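Membrane protein (Acinetobacter baumannii AB307-0294, PDB 5DL5) forms an outer-membrane beta-barrel of the OprD porin family and probably lets small molecules, possibly including antibiotics, pass. Local coordinates at residues I69-G75 and G112-F118; Y242-F246 and V302-Y306; N249-Y253 and G307-D311; L293-Q297 and Y317-S321; A356-W361 and A372-E376. All blocks are in the same frame, centred on the assembly; numbering follows the deposited sequence.

Interaction 1 of 5, residues I69-G75 and G112-F118; sequences IVGFGVG and GSVKARF
The segments Ile69-Gly75 and Gly112-Phe118 pair antiparallel in neighbouring strands of the porin beta-barrel, their axes 4.5 Å apart at the closest and their directions 159° apart. Three hydrogen-bonded pairs set the register: Gly71 with Arg117, Gly73 with Lys115 and Gly75 with Ser113. The Gly71 N to Arg117 O bond measures 2.8 Å. Phe72 with Ala116 and Val74 with Val114 are the non-hydrogen-bonded pairs between them. Their side chains form an apolar face on the surface of the barrel, as expected of a wall that meets lipid. Phe72 CE1 comes to 3.9 Å from Ala116 CB, and the two valines meet through their CG1 branches. Near the end of the ladder Phe118 lies alongside Ile69, its CE1 4.0 Å from Ile69 CG1, with the carbonyl oxygen of Ile69 at the ring edge.

The other face is polar. Here three glycines of one strand stand across from Ser113, Lys115 and Arg117, whose ends find partners in Arg124, Glu62 and Gln18. Lys115 turns CG between its backbone N and carbonyl carbon (chi1 54°) and then runs out extended; this lays the chain across the glycine strand, CG 3.6 Å from Gly73 O and CE 3.8 Å from Val74 O.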
# COMPACT_ATOMS: atom_id res chain seq x y z
N ILE A 69 22.26 -8.35 -27.50
CA ILE A 69 23.02 -8.25 -26.23
C ILE A 69 22.41 -7.31 -25.23
O ILE A 69 22.45 -7.51 -24.00
CB ILE A 69 24.52 -7.90 -26.54
CG1 ILE A 69 25.41 -8.00 -25.28
CG2 ILE A 69 24.67 -6.50 -27.16
CD1 ILE A 69 25.79 -9.41 -24.83
N VAL A 70 21.81 -6.25 -25.73
CA VAL A 70 20.93 -5.39 -24.96
C VAL A 70 19.58 -5.36 -25.63
O VAL A 70 19.50 -5.23 -26.82
CB VAL A 70 21.46 -3.96 -24.76
CG1 VAL A 70 20.49 -3.14 -23.95
CG2 VAL A 70 22.76 -3.96 -24.02
N GLY A 71 18.51 -5.54 -24.84
CA GLY A 71 17.17 -5.62 -25.37
C GLY A 71 16.45 -4.31 -25.00
O GLY A 71 16.83 -3.69 -24.01
N PHE A 72 15.48 -3.90 -25.80
CA PHE A 72 14.74 -2.68 -25.60
C PHE A 72 13.22 -2.91 -25.74
O PHE A 72 12.76 -3.75 -26.49
CB PHE A 72 15.18 -1.59 -26.62
CG PHE A 72 16.65 -1.22 -26.50
CD1 PHE A 72 17.06 -0.25 -25.61
CD2 PHE A 72 17.58 -1.88 -27.24
CE1 PHE A 72 18.43 0.03 -25.43
CE2 PHE A 72 18.91 -1.59 -27.13
CZ PHE A 72 19.33 -0.61 -26.21
N GLY A 73 12.44 -2.20 -24.92
CA GLY A 73 10.99 -2.25 -25.07
C GLY A 73 10.41 -0.99 -24.48
O GLY A 73 11.13 -0.01 -24.10
N VAL A 74 9.08 -1.03 -24.37
CA VAL A 74 8.31 0.06 -23.80
C VAL A 74 7.18 -0.47 -22.94
O VAL A 74 6.78 -1.64 -23.07
CB VAL A 74 7.66 0.97 -24.91
CG1 VAL A 74 8.68 1.46 -25.92
CG2 VAL A 74 6.55 0.24 -25.59
N GLY A 75 6.67 0.39 -22.07
CA GLY A 75 5.49 0.11 -21.25
C GLY A 75 4.49 1.26 -21.24
O GLY A 75 4.83 2.37 -21.54
N GLY A 112 3.86 6.49 -19.94
CA GLY A 112 4.66 5.41 -20.60
C GLY A 112 6.02 5.36 -19.96
O GLY A 112 6.46 6.25 -19.09
N SER A 113 6.71 4.28 -20.36
CA SER A 113 8.09 4.07 -20.03
C SER A 113 8.81 3.39 -21.16
O SER A 113 8.18 2.81 -22.13
CB SER A 113 8.21 3.26 -18.73
OG SER A 113 7.56 1.99 -18.81
N VAL A 114 10.13 3.55 -21.10
CA VAL A 114 11.02 2.79 -21.94
C VAL A 114 11.89 1.91 -21.06
O VAL A 114 12.12 2.26 -19.92
CB VAL A 114 11.86 3.69 -22.90
CG1 VAL A 114 10.92 4.34 -23.88
CG2 VAL A 114 12.73 4.72 -22.14
N LYS A 115 12.36 0.77 -21.59
CA LYS A 115 13.10 -0.17 -20.79
C LYS A 115 14.16 -0.83 -21.58
O LYS A 115 14.07 -0.84 -22.81
CB LYS A 115 12.15 -1.25 -20.21
CG LYS A 115 11.30 -1.99 -21.15
CD LYS A 115 10.24 -2.84 -20.46
CE LYS A 115 9.58 -3.70 -21.52
NZ LYS A 115 8.38 -4.39 -21.00
N ALA A 116 15.23 -1.20 -20.91
CA ALA A 116 16.37 -1.80 -21.49
C ALA A 116 16.82 -2.92 -20.61
O ALA A 116 16.61 -2.86 -19.40
CB ALA A 116 17.47 -0.75 -21.69
N ARG A 117 17.32 -3.99 -21.23
CA ARG A 117 17.69 -5.18 -20.48
C ARG A 117 19.00 -5.74 -20.96
O ARG A 117 19.19 -5.89 -22.16
CB ARG A 117 16.58 -6.25 -20.51
CG ARG A 117 16.87 -7.43 -19.55
CD ARG A 117 15.75 -8.45 -19.52
NE ARG A 117 15.51 -8.99 -20.88
CZ ARG A 117 14.41 -9.64 -21.22
NH1 ARG A 117 13.48 -9.90 -20.31
NH2 ARG A 117 14.22 -10.05 -22.43
N PHE A 118 19.91 -6.06 -20.04
CA PHE A 118 21.20 -6.70 -20.34
C PHE A 118 21.36 -7.81 -19.34
O PHE A 118 21.21 -7.55 -18.14
CB PHE A 118 22.29 -5.70 -20.05
CG PHE A 118 23.67 -6.31 -20.08
CD1 PHE A 118 24.18 -6.86 -21.27
CD2 PHE A 118 24.43 -6.38 -18.95
CE1 PHE A 118 25.46 -7.47 -21.30
CE2 PHE A 118 25.67 -6.94 -18.99
CZ PHE A 118 26.18 -7.50 -20.17

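Interaction 2 of 5, residues Y242-F246 and V302-Y306; sequences YHTKF and VGYDY
Two tyrosines, Tyr242 on the barrel strand and Tyr304 on the loop, make the aromatic part of this contact. Their rings form an offset stack with centroids 4.8 Å apart and planes inclined by 19°. The overlap is one of ring on hydroxyl: Tyr304 OH sits 3.4 Å above the plane of the Tyr242 ring, over its centre. Tyr304 reaches this place because its CG is anti to the backbone N (chi1 -174°), which sends the ring out from the loop toward the strand. Its hydroxyl also bonds to Ser315 O, and Tyr242 OH bonds to Pro133 O and Tyr317 N, so both phenols are tied to loop backbone at their far ends.

Apolar packing supplies the second half. Phe246 CE2 lies 3.8 Å from Val302 CG1, and its CZ is 4.1 Å from Asp305 CB. Thr244 CG2, from the same strand, sits over one face of this ring near its rim, 3.5 Å above the plane.

Polar atoms approach without any hydrogen bond between the segments. Thr244 OG1 is at the edge of the Tyr304 ring, in its plane and 3.6 Å from CE1, while Asp305 O stands 3.7 Å from Phe246 CZ. Two successive inverse gamma turns, centred on Tyr304 and Asp305, bend the loop here. The carboxylate of Asp305 is held by Ser254 OG and Tyr253 N. A long loop folded back against the inner wall by aromatic packing is consistent with the inward-folded loops that narrow the channel in OprD-family porins.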
# COMPACT_ATOMS: atom_id res chain seq x y z
N TYR A 242 10.13 -0.51 10.25
CA TYR A 242 10.70 0.69 9.62
C TYR A 242 11.38 1.59 10.65
O TYR A 242 10.91 1.80 11.80
CB TYR A 242 9.65 1.55 8.95
CG TYR A 242 8.87 0.93 7.83
CD1 TYR A 242 7.68 0.28 8.09
CD2 TYR A 242 9.26 1.15 6.49
CE1 TYR A 242 6.89 -0.20 7.03
CE2 TYR A 242 8.57 0.60 5.44
CZ TYR A 242 7.35 -0.07 5.72
OH TYR A 242 6.65 -0.53 4.69
N HIS A 243 12.45 2.18 10.17
CA HIS A 243 13.06 3.34 10.81
C HIS A 243 12.93 4.59 9.90
O HIS A 243 13.44 4.58 8.77
CB HIS A 243 14.50 3.00 11.12
CG HIS A 243 15.29 4.16 11.59
ND1 HIS A 243 15.22 4.62 12.88
CD2 HIS A 243 16.10 5.03 10.92
CE1 HIS A 243 16.03 5.66 13.02
NE2 HIS A 243 16.56 5.94 11.84
N THR A 244 12.35 5.66 10.42
CA THR A 244 12.15 6.87 9.63
C THR A 244 12.65 8.09 10.33
O THR A 244 12.33 8.37 11.49
CB THR A 244 10.64 7.10 9.34
OG1 THR A 244 10.11 5.94 8.76
CG2 THR A 244 10.40 8.35 8.34
N LYS A 245 13.46 8.86 9.65
CA LYS A 245 13.87 10.15 10.11
C LYS A 245 13.25 11.19 9.19
O LYS A 245 13.51 11.23 7.95
CB LYS A 245 15.40 10.32 10.10
CG LYS A 245 15.79 11.59 10.83
CD LYS A 245 17.30 11.73 10.99
CE LYS A 245 17.92 11.88 9.59
NZ LYS A 245 19.11 12.78 9.55
N PHE A 246 12.40 11.98 9.79
CA PHE A 246 11.72 13.05 9.10
C PHE A 246 12.55 14.27 9.19
O PHE A 246 13.04 14.65 10.28
CB PHE A 246 10.32 13.35 9.75
CG PHE A 246 9.34 12.27 9.56
CD1 PHE A 246 8.56 12.21 8.40
CD2 PHE A 246 9.18 11.30 10.49
CE1 PHE A 246 7.62 11.18 8.23
CE2 PHE A 246 8.24 10.28 10.34
CZ PHE A 246 7.45 10.21 9.19
N VAL A 302 7.64 10.63 17.11
CA VAL A 302 6.59 10.78 16.18
C VAL A 302 6.09 9.43 15.94
O VAL A 302 6.85 8.45 16.03
CB VAL A 302 7.08 11.57 14.86
CG1 VAL A 302 8.11 10.77 14.06
CG2 VAL A 302 5.95 11.94 13.93
N GLY A 303 4.82 9.34 15.53
CA GLY A 303 4.31 8.12 14.91
C GLY A 303 4.81 7.84 13.50
O GLY A 303 5.65 8.55 12.99
N TYR A 304 4.36 6.74 12.94
CA TYR A 304 4.69 6.30 11.58
C TYR A 304 3.80 7.09 10.58
O TYR A 304 2.81 6.57 10.05
CB TYR A 304 4.69 4.79 11.43
CG TYR A 304 5.18 4.34 10.08
CD1 TYR A 304 6.45 4.71 9.64
CD2 TYR A 304 4.38 3.64 9.16
CE1 TYR A 304 6.89 4.39 8.39
CE2 TYR A 304 4.87 3.22 7.92
CZ TYR A 304 6.09 3.67 7.49
OH TYR A 304 6.64 3.45 6.23
N ASP A 305 4.14 8.38 10.39
CA ASP A 305 3.25 9.39 9.69
C ASP A 305 3.57 9.24 8.16
O ASP A 305 4.13 10.15 7.56
CB ASP A 305 3.51 10.79 10.20
CG ASP A 305 2.92 11.10 11.57
OD1 ASP A 305 2.65 10.20 12.38
OD2 ASP A 305 2.96 12.29 11.96
N TYR A 306 3.39 8.03 7.62
CA TYR A 306 3.67 7.70 6.23
C TYR A 306 2.64 8.38 5.29
O TYR A 306 1.49 8.74 5.65
CB TYR A 306 3.81 6.19 6.00
CG TYR A 306 2.46 5.46 5.85
CD1 TYR A 306 1.69 5.13 6.96
CD2 TYR A 306 1.92 5.19 4.61
CE1 TYR A 306 0.44 4.51 6.84
CE2 TYR A 306 0.71 4.61 4.50
CZ TYR A 306 -0.04 4.30 5.61
OH TYR A 306 -1.30 3.76 5.51

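Interaction 3 of 5, residues N249-Y253 and G307-D311; sequences NAHTY and GQNAD
His251 and Asn309 bring ring and amide together at 36°, with Asn309 OD1 at the edge of the imidazole and in its plane. Tyr253 is likewise approached at its edge: Gln308 CG lies in the plane of the phenol ring, 4.0 Å from CE1, and the glutamine chain runs roughly perpendicular to the tyrosine.

The Asn309 amide does the binding. Its CG lies opposite the carbonyl carbon and beside N (chi1 -63°), which presents the amide to His251. OD1 accepts from His251 N at 2.9 Å, the hydrogen pointing almost straight at it (169°), and ND2 donates to His251 O at 2.8 Å. Both bonds lie in the plane of the accepting carbonyl and use a lone pair, so one flat amide grips both polar backbone atoms of a single residue, and its rotation is fixed. Ala250 CB stands beside the amide, 3.7 Å from Asn309 OD1. Gln308 CB lies against the carbonyl of His251, 3.6 Å from its O.

Asp311 organises the loop behind the amide. Its OD2 takes Gly307 N on the syn side, and OD1 takes Asn309 N at 3.0 Å from above the carboxylate plane, which positions the backbone carrying the Asn309 side chain. OD2 also forms a salt bridge with Arg218 of a barrel strand. The amide thus joins the loop after strand 233-246 to the long loop between strands 289-300 and 332-341, consistent with the loop packing that shapes the channel in OprD-family porins.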
# COMPACT_ATOMS: atom_id res chain seq x y z
N ASN A 249 11.85 20.20 7.83
CA ASN A 249 10.79 20.75 6.97
C ASN A 249 9.78 19.77 6.44
O ASN A 249 8.99 20.11 5.59
CB ASN A 249 11.41 21.45 5.76
CG ASN A 249 12.45 22.47 6.17
OD1 ASN A 249 13.46 22.66 5.49
ND2 ASN A 249 12.26 23.07 7.33
N ALA A 250 9.80 18.54 6.91
CA ALA A 250 8.79 17.61 6.49
C ALA A 250 7.43 17.84 7.13
O ALA A 250 7.32 18.50 8.13
CB ALA A 250 9.24 16.20 6.78
N HIS A 251 6.42 17.20 6.55
CA HIS A 251 5.09 17.24 7.00
C HIS A 251 4.80 16.04 7.87
O HIS A 251 4.95 14.89 7.44
CB HIS A 251 4.14 17.26 5.79
CG HIS A 251 4.12 18.57 5.10
ND1 HIS A 251 4.88 18.86 3.98
CD2 HIS A 251 3.40 19.68 5.36
CE1 HIS A 251 4.63 20.09 3.59
NE2 HIS A 251 3.71 20.58 4.38
N THR A 252 4.40 16.31 9.10
CA THR A 252 3.97 15.21 10.04
C THR A 252 2.75 15.74 10.80
O THR A 252 2.44 16.95 10.68
CB THR A 252 5.08 14.91 11.09
OG1 THR A 252 5.48 16.10 11.78
CG2 THR A 252 6.25 14.27 10.51
N TYR A 253 2.11 14.89 11.64
CA TYR A 253 0.91 15.31 12.40
C TYR A 253 1.00 14.77 13.85
O TYR A 253 0.48 15.43 14.71
CB TYR A 253 -0.36 14.91 11.76
CG TYR A 253 -0.43 13.43 11.46
CD1 TYR A 253 0.08 12.94 10.29
CD2 TYR A 253 -1.02 12.45 12.41
CE1 TYR A 253 0.01 11.58 9.95
CE2 TYR A 253 -1.04 11.06 12.11
CZ TYR A 253 -0.56 10.66 10.84
OH TYR A 253 -0.48 9.34 10.41
N GLY A 307 3.03 8.57 4.06
CA GLY A 307 2.06 9.07 3.09
C GLY A 307 1.88 10.55 3.09
O GLY A 307 1.09 11.02 2.32
N GLN A 308 2.65 11.33 3.83
CA GLN A 308 2.42 12.74 3.96
C GLN A 308 3.48 13.56 3.18
O GLN A 308 3.47 14.76 3.28
CB GLN A 308 2.52 13.19 5.39
CG GLN A 308 1.72 12.44 6.45
CD GLN A 308 0.27 12.40 6.13
OE1 GLN A 308 -0.33 11.35 5.92
NE2 GLN A 308 -0.28 13.49 6.00
N ASN A 309 4.44 12.90 2.53
CA ASN A 309 5.58 13.64 1.87
C ASN A 309 5.95 12.89 0.60
O ASN A 309 7.14 12.49 0.43
CB ASN A 309 6.81 13.59 2.86
CG ASN A 309 6.57 14.31 4.19
OD1 ASN A 309 6.68 15.48 4.22
ND2 ASN A 309 6.24 13.61 5.27
N ALA A 310 4.95 12.55 -0.24
CA ALA A 310 5.16 11.95 -1.51
C ALA A 310 5.97 10.66 -1.43
O ALA A 310 6.83 10.39 -2.23
CB ALA A 310 5.75 12.95 -2.46
N ASP A 311 5.67 9.88 -0.39
CA ASP A 311 6.45 8.75 0.02
C ASP A 311 5.73 7.42 -0.11
O ASP A 311 6.17 6.46 0.49
CB ASP A 311 7.01 8.95 1.50
CG ASP A 311 5.93 9.18 2.50
OD1 ASP A 311 4.97 9.99 2.23
OD2 ASP A 311 5.96 8.55 3.60

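Interaction 4 of 5, residues L293-Q297 and Y317-S321; sequences LAYQQ and YLPNS
Ala294 and Gln296 of a barrel strand face the loop residues Pro319 and Asn320, the CA atoms of Ala294 and Pro319 lying 6.8 Å apart, and no backbone hydrogen bond links the two segments. The loop has no regular structure; Asn320 is the centre of an inverse gamma turn, closed by a weak bond from Ser321 N to Pro319 O.

Side chains bridge the gap. Gln296 has CG anti to its main-chain nitrogen (chi1 -175°) and continues extended, which carries its amide away from the strand and into the loop. There OE1 accepts from Asn320 N at 3.2 Å, the donor tilted 34° from the amide plane, and NE2 makes a weak bond to Asn320 O while its stronger partner is Phe326 O. Gln296 and Asn320 lie alongside one another, running opposite ways, which brings Asn320 ND2 to 3.6 Å from Gln296 CB. Leu318 CB lies against the same amide oxygen, 3.4 Å from Gln296 OE1. Two residues earlier on the strand, Ala294 CB touches Pro319 CG at 3.8 Å and Asn320 OD1 at 3.5 Å.

Asn320 has further support from the adjoining strand 332-341, where OD1 accepts from Gln335 and ND2 meets Ser333; Gln335 NE2 also bonds Pro319 O. Polar side chains of the inner wall thus hold a turn of the loop by its backbone, consistent with the inward-folded loop that narrows the channel in OprD-family porins.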
# COMPACT_ATOMS: atom_id res chain seq x y z
N LEU A 293 -1.56 -14.17 15.27
CA LEU A 293 -1.41 -13.22 16.38
C LEU A 293 -0.29 -12.26 15.96
O LEU A 293 0.73 -12.71 15.40
CB LEU A 293 -1.04 -13.85 17.75
CG LEU A 293 -2.02 -14.84 18.35
CD1 LEU A 293 -1.47 -15.57 19.58
CD2 LEU A 293 -3.42 -14.21 18.56
N ALA A 294 -0.49 -10.96 16.19
CA ALA A 294 0.59 -10.03 15.85
C ALA A 294 0.66 -8.94 16.88
O ALA A 294 -0.38 -8.54 17.43
CB ALA A 294 0.37 -9.44 14.49
N TYR A 295 1.86 -8.43 17.09
CA TYR A 295 2.13 -7.29 17.97
C TYR A 295 2.97 -6.30 17.22
O TYR A 295 3.84 -6.71 16.47
CB TYR A 295 2.92 -7.80 19.23
CG TYR A 295 3.36 -6.72 20.13
CD1 TYR A 295 2.48 -6.15 21.08
CD2 TYR A 295 4.65 -6.21 20.04
CE1 TYR A 295 2.89 -5.07 21.88
CE2 TYR A 295 5.09 -5.14 20.82
CZ TYR A 295 4.19 -4.61 21.79
OH TYR A 295 4.61 -3.53 22.59
N GLN A 296 2.69 -4.99 17.44
CA GLN A 296 3.27 -3.93 16.69
C GLN A 296 3.54 -2.80 17.65
O GLN A 296 2.74 -2.51 18.53
CB GLN A 296 2.28 -3.50 15.59
CG GLN A 296 2.73 -2.48 14.63
CD GLN A 296 1.76 -2.39 13.42
OE1 GLN A 296 1.68 -3.32 12.64
NE2 GLN A 296 1.05 -1.32 13.30
N GLN A 297 4.68 -2.12 17.53
CA GLN A 297 4.93 -1.01 18.48
C GLN A 297 5.72 0.10 17.80
O GLN A 297 6.60 -0.15 16.95
CB GLN A 297 5.74 -1.61 19.62
CG GLN A 297 6.47 -0.62 20.48
CD GLN A 297 7.06 -1.23 21.77
OE1 GLN A 297 6.86 -2.42 22.11
NE2 GLN A 297 7.58 -0.32 22.62
N TYR A 317 4.06 -1.93 5.20
CA TYR A 317 4.13 -3.42 5.08
C TYR A 317 4.20 -4.04 6.53
O TYR A 317 5.21 -4.49 6.98
CB TYR A 317 5.31 -3.81 4.21
CG TYR A 317 5.07 -3.72 2.63
CD1 TYR A 317 4.50 -2.63 2.05
CD2 TYR A 317 5.56 -4.66 1.81
CE1 TYR A 317 4.29 -2.54 0.69
CE2 TYR A 317 5.43 -4.58 0.42
CZ TYR A 317 4.76 -3.50 -0.12
OH TYR A 317 4.60 -3.39 -1.47
N LEU A 318 3.14 -3.84 7.30
CA LEU A 318 3.05 -4.27 8.71
C LEU A 318 1.65 -4.94 8.89
O LEU A 318 0.74 -4.65 8.11
CB LEU A 318 3.11 -3.04 9.60
CG LEU A 318 4.46 -2.31 9.58
CD1 LEU A 318 4.36 -1.00 10.32
CD2 LEU A 318 5.54 -3.10 10.21
N PRO A 319 1.50 -5.81 9.87
CA PRO A 319 0.25 -6.66 9.96
C PRO A 319 -0.94 -5.95 10.58
O PRO A 319 -2.07 -6.25 10.31
CB PRO A 319 0.74 -7.81 10.89
CG PRO A 319 1.80 -7.23 11.80
CD PRO A 319 2.55 -6.28 10.82
N ASN A 320 -0.73 -4.97 11.44
CA ASN A 320 -1.88 -4.36 12.18
C ASN A 320 -2.27 -3.11 11.45
O ASN A 320 -2.04 -1.95 11.89
CB ASN A 320 -1.59 -4.06 13.61
CG ASN A 320 -1.31 -5.31 14.45
OD1 ASN A 320 -1.38 -6.44 13.97
ND2 ASN A 320 -0.94 -5.10 15.70
N SER A 321 -2.99 -3.36 10.37
CA SER A 321 -3.23 -2.37 9.34
C SER A 321 -4.48 -2.75 8.57
O SER A 321 -4.44 -3.69 7.78
CB SER A 321 -2.08 -2.32 8.30
OG SER A 321 -2.30 -1.15 7.46

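Interaction 5 of 5, residues A356-W361 and A372-E376; sequences AFVYGW and AQERE
Tyr359 and Gln373 meet because the tyrosine ring swings anti to its backbone N (chi1 180°) while Gln373 turns CG beside its own nitrogen (chi1 -59°) and stretches out. Across the strand pair, Tyr359 OH then donates to Gln373 OE1 at 2.6 Å, from 45° above the carbonyl plane. Arg375 CB lies at the edge of the same ring, 4.0 Å from Tyr359 CD1. The arginine chain runs extended past Phe357, its CD at the ring edge and 4.0 Å from CE1.

Behind these side chains lies a regular antiparallel hairpin of the barrel. Val358 pairs with Glu376 through bonds of 2.9 Å in each direction between N and O, and Gly360 N reaches Glu374 O at 2.8 Å.

On the face of Val358 and Gly360, Glu374 and Glu376 are buried. Glu376 is gripped by Ser400 OG and by the backbone N of Met323 and Ser324, and Glu374 by the hydroxyls of Tyr402 and Ser324. The chemistry therefore differs between the two faces: a hydroxyl-amide bond, ring-edge contacts and the chain of a cationic arginine on one, and on the other buried carboxylates, where Glu374 OE1 lies so close to Glu331 OE2 that one of the two may carry a proton.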
# COMPACT_ATOMS: atom_id res chain seq x y z
N ALA A 356 -10.92 -10.16 12.11
CA ALA A 356 -9.83 -9.77 12.92
C ALA A 356 -10.27 -8.72 13.94
O ALA A 356 -11.26 -7.98 13.75
CB ALA A 356 -8.71 -9.18 12.03
N PHE A 357 -9.54 -8.69 15.04
CA PHE A 357 -9.69 -7.71 16.10
C PHE A 357 -8.29 -7.16 16.45
O PHE A 357 -7.41 -7.95 16.58
CB PHE A 357 -10.31 -8.32 17.31
CG PHE A 357 -10.38 -7.38 18.45
CD1 PHE A 357 -11.32 -6.37 18.46
CD2 PHE A 357 -9.49 -7.48 19.54
CE1 PHE A 357 -11.40 -5.44 19.49
CE2 PHE A 357 -9.59 -6.57 20.61
CZ PHE A 357 -10.54 -5.55 20.56
N VAL A 358 -8.14 -5.82 16.43
CA VAL A 358 -6.89 -5.16 16.73
C VAL A 358 -7.16 -4.08 17.80
O VAL A 358 -8.19 -3.35 17.73
CB VAL A 358 -6.26 -4.45 15.50
CG1 VAL A 358 -4.86 -3.97 15.90
CG2 VAL A 358 -6.25 -5.42 14.31
N TYR A 359 -6.31 -4.08 18.83
CA TYR A 359 -6.47 -3.16 19.99
C TYR A 359 -5.16 -2.42 20.10
O TYR A 359 -4.08 -3.10 20.21
CB TYR A 359 -6.81 -3.98 21.26
CG TYR A 359 -6.98 -3.12 22.45
CD1 TYR A 359 -8.11 -2.26 22.60
CD2 TYR A 359 -6.02 -3.12 23.44
CE1 TYR A 359 -8.22 -1.41 23.71
CE2 TYR A 359 -6.10 -2.29 24.52
CZ TYR A 359 -7.17 -1.43 24.68
OH TYR A 359 -7.15 -0.68 25.83
N GLY A 360 -5.24 -1.11 20.22
CA GLY A 360 -4.07 -0.23 20.25
C GLY A 360 -4.13 0.63 21.47
O GLY A 360 -5.22 1.05 21.85
N TRP A 361 -2.96 0.95 22.07
CA TRP A 361 -2.95 1.74 23.28
C TRP A 361 -1.67 2.49 23.46
O TRP A 361 -0.75 2.29 22.67
CB TRP A 361 -3.22 0.80 24.50
CG TRP A 361 -2.15 -0.13 24.87
CD1 TRP A 361 -1.15 0.10 25.82
CD2 TRP A 361 -1.87 -1.43 24.30
NE1 TRP A 361 -0.29 -0.98 25.85
CE2 TRP A 361 -0.72 -1.92 24.92
CE3 TRP A 361 -2.46 -2.21 23.27
CZ2 TRP A 361 -0.22 -3.20 24.64
CZ3 TRP A 361 -1.87 -3.51 22.97
CH2 TRP A 361 -0.78 -3.93 23.63
N ALA A 372 -4.01 7.38 25.04
CA ALA A 372 -5.18 7.15 24.13
C ALA A 372 -5.09 5.73 23.54
O ALA A 372 -4.04 5.01 23.60
CB ALA A 372 -5.25 8.23 22.99
N GLN A 373 -6.24 5.29 23.04
CA GLN A 373 -6.46 3.91 22.59
C GLN A 373 -7.39 3.89 21.41
O GLN A 373 -8.18 4.78 21.24
CB GLN A 373 -7.20 3.10 23.73
CG GLN A 373 -6.41 3.09 24.99
CD GLN A 373 -7.23 2.77 26.18
OE1 GLN A 373 -7.02 1.76 26.80
NE2 GLN A 373 -8.16 3.66 26.53
N GLU A 374 -7.35 2.79 20.69
CA GLU A 374 -8.25 2.56 19.60
C GLU A 374 -8.45 1.05 19.43
O GLU A 374 -7.61 0.25 19.86
CB GLU A 374 -7.66 3.12 18.31
CG GLU A 374 -6.35 2.48 17.87
CD GLU A 374 -5.75 3.13 16.57
OE1 GLU A 374 -4.52 3.13 16.36
OE2 GLU A 374 -6.52 3.65 15.69
N ARG A 375 -9.59 0.70 18.86
CA ARG A 375 -9.78 -0.64 18.42
C ARG A 375 -10.62 -0.77 17.16
O ARG A 375 -11.52 0.03 16.93
CB ARG A 375 -10.53 -1.43 19.54
CG ARG A 375 -11.96 -1.08 19.67
CD ARG A 375 -12.56 -1.87 20.84
NE ARG A 375 -13.95 -1.56 20.88
CZ ARG A 375 -14.50 -0.63 21.63
NH1 ARG A 375 -13.77 0.08 22.51
NH2 ARG A 375 -15.81 -0.40 21.49
N GLU A 376 -10.39 -1.89 16.50
CA GLU A 376 -11.00 -2.17 15.26
C GLU A 376 -11.38 -3.62 15.14
O GLU A 376 -10.55 -4.51 15.36
CB GLU A 376 -10.03 -1.82 14.08
CG GLU A 376 -10.76 -1.77 12.75
CD GLU A 376 -9.90 -1.26 11.57
OE1 GLU A 376 -10.32 -1.57 10.41
OE2 GLU A 376 -8.84 -0.56 11.75

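Overall arrangement
Interaction 1 comes first along the chain and stands apart, its centre 33 to 47 Å from the others; it and interaction 5 join neighbouring barrel strands on opposite sides of the chain's centre. Between them in sequence, interactions 2, 3 and 4 alternate their segments, because their first segments all precede the long loop, between strands 289-300 and 332-341, that supplies the second. Interaction 2 touches both of the others, with centres 9 Å from interaction 3 and 15 Å from interaction 4. Interaction 4 touches interaction 5 where Asn320 meets Val358. One loop is thus tied to several wall strands, which probably helps to fix the shape of the channel.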